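Local coordinates for protein fructose transport system repressor FruR (Pseudomonas putida, PDB 3O74) that regulates transcription as a dual activator and repressor of the LacI family, with fructose 1-phosphate as its preferred effector, at the interface of chains A and B. Numbering follows the deposited sequence. Chains: chain A/B, Fructose transport system repressor FruR.

The interface of chains A and B. Residues chain A 11-12, 39, 41; chain B 22, 25-26, 29.
A:Ser39, at the end of strand 34-39, meets B:Glu25 of helix 15-30 through its backbone. The amide N of A:Ser39 donates to carboxylate oxygen OE2 of B:Glu25 at 2.9 Å. The bond is nearly straight, 169° at the hydrogen, and arrives on the syn side, close to the carboxylate plane. B:Glu25 delivers its carboxylate on an extended chain, CG anti to the backbone N, which also sets its CD against CB of A:Ser39. The A:Leu12 side chain crosses that of B:Glu25 at about a right angle, placing methyl CD1 of A:Leu12 3.5 Å from OE1 of B:Glu25, while CD1 also touches CA of B:Lys22. This is the packed part of the patch.

One helical turn further on, a bend at chi3 (-68°) directs the guanidinium of B:Arg29 to chain A. Its NH1 makes a short but strongly bent hydrogen bond, reinforced by charge, that meets OD1 of A:Asp41 nearly along its C-O axis at 2.7 Å. The two planes stand 89° apart and OD1 sits well out of the guanidinium plane, so this is not a flat bidentate pair. NH2 of B:Arg29 adds a weak bond to the carbonyl O of A:Ser39, and B:Glu25 forms a longer salt bridge with the same guanidinium within chain B, which may steady it.

The looser part is bridged by water and by the long side chain of B:Lys22. Water 1 lies 2.8 Å from OD2 of A:Asp41 and 3.2 Å from OE1 of B:Glu25, bridging two carboxylates that would probably repel each other. The amide of B:Gln26 approaches the A:Asp41 carboxylate without hydrogen bonding. At the far end of the patch from B:Arg29, the extended B:Lys22 forms a salt bridge with A:Asp11, NZ to OD1 2.8 Å, from above the carboxylate plane.

Repeated by two-fold symmetry, these polar contacts link the sugar-binding domains in the deposited dimer, consistent with the dimeric assembly usual in LacI-family regulators.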
loop_
_atom_site.group_PDB
_atom_site.type_symbol
_atom_site.label_atom_id
_atom_site.label_comp_id
_atom_site.label_asym_id
_atom_site.label_seq_id
_atom_site.Cartn_x
_atom_site.Cartn_y
_atom_site.Cartn_z
ATOM N N ASP A 11 0.117 2.874 -9.756
ATOM C CA ASP A 11 -0.687 3.185 -8.580
ATOM C C ASP A 11 0.000 2.767 -7.284
ATOM O O ASP A 11 0.176 1.584 -7.015
ATOM C CB ASP A 11 -2.054 2.500 -8.702
ATOM C CG ASP A 11 -3.035 2.931 -7.622
ATOM O OD1 ASP A 11 -2.682 3.785 -6.784
ATOM O OD2 ASP A 11 -4.171 2.408 -7.617
ATOM N N LEU A 12 0.375 3.753 -6.479
ATOM C CA LEU A 12 1.050 3.502 -5.209
ATOM C C LEU A 12 0.135 2.788 -4.216
ATOM O O LEU A 12 0.598 2.040 -3.352
ATOM C CB LEU A 12 1.535 4.825 -4.614
ATOM C CG LEU A 12 2.627 5.552 -5.403
ATOM C CD1 LEU A 12 2.534 7.066 -5.236
ATOM C CD2 LEU A 12 3.997 5.037 -4.992
ATOM N N SER A 39 5.072 7.480 -9.606
ATOM C CA SER A 39 3.761 6.998 -10.037
ATOM C C SER A 39 3.183 7.810 -11.190
ATOM O O SER A 39 3.286 9.036 -11.213
ATOM C CB SER A 39 2.777 6.981 -8.871
ATOM O OG SER A 39 1.449 6.879 -9.346
ATOM N N ASP A 41 -0.149 7.259 -12.275
ATOM C CA ASP A 41 -1.607 7.285 -12.151
ATOM C C ASP A 41 -2.267 6.665 -13.377
ATOM O O ASP A 41 -3.443 6.915 -13.648
ATOM C CB ASP A 41 -2.120 8.718 -11.974
ATOM C CG ASP A 41 -1.562 9.391 -10.740
ATOM O OD1 ASP A 41 -1.132 10.559 -10.845
ATOM O OD2 ASP A 41 -1.551 8.752 -9.668
ATOM N N LYS B 22 0.799 9.378 -2.651
ATOM C CA LYS B 22 -0.011 9.570 -3.849
ATOM C C LYS B 22 -0.611 10.970 -3.886
ATOM O O LYS B 22 -0.624 11.622 -4.930
ATOM C CB LYS B 22 -1.125 8.528 -3.903
ATOM C CG LYS B 22 -1.932 8.521 -5.190
ATOM C CD LYS B 22 -3.006 7.448 -5.113
ATOM C CE LYS B 22 -3.566 7.090 -6.479
ATOM N NZ LYS B 22 -4.462 5.901 -6.375
ATOM N N GLU B 25 2.144 13.428 -4.693
ATOM C CA GLU B 25 2.552 13.385 -6.095
ATOM C C GLU B 25 1.560 14.128 -6.990
ATOM O O GLU B 25 1.957 14.829 -7.922
ATOM C CB GLU B 25 2.749 11.940 -6.573
ATOM C CG GLU B 25 3.561 11.833 -7.860
ATOM C CD GLU B 25 4.141 10.445 -8.089
ATOM O OE1 GLU B 25 3.607 9.471 -7.518
ATOM O OE2 GLU B 25 5.135 10.328 -8.843
ATOM N N GLN B 26 0.274 13.977 -6.688
ATOM C CA GLN B 26 -0.782 14.645 -7.439
ATOM C C GLN B 26 -0.697 16.160 -7.299
ATOM O O GLN B 26 -0.692 16.891 -8.293
ATOM C CB GLN B 26 -2.153 14.177 -6.951
ATOM C CG GLN B 26 -2.928 13.347 -7.955
ATOM C CD GLN B 26 -2.838 11.862 -7.672
ATOM O OE1 GLN B 26 -3.828 11.229 -7.303
ATOM N NE2 GLN B 26 -1.647 11.298 -7.838
ATOM N N ARG B 29 2.423 17.563 -8.940
ATOM C CA ARG B 29 2.300 17.569 -10.395
ATOM C C ARG B 29 1.559 18.806 -10.898
ATOM O O ARG B 29 1.960 19.421 -11.887
ATOM C CB ARG B 29 1.602 16.295 -10.875
ATOM C CG ARG B 29 1.467 16.193 -12.385
ATOM C CD ARG B 29 0.921 14.835 -12.806
ATOM N NE ARG B 29 1.866 13.754 -12.542
ATOM C CZ ARG B 29 1.650 12.759 -11.684
ATOM N NH1 ARG B 29 0.513 12.699 -11.008
ATOM N NH2 ARG B 29 2.571 11.819 -11.511
HETATM O O HOH W 1 0.638 10.013 -8.557
#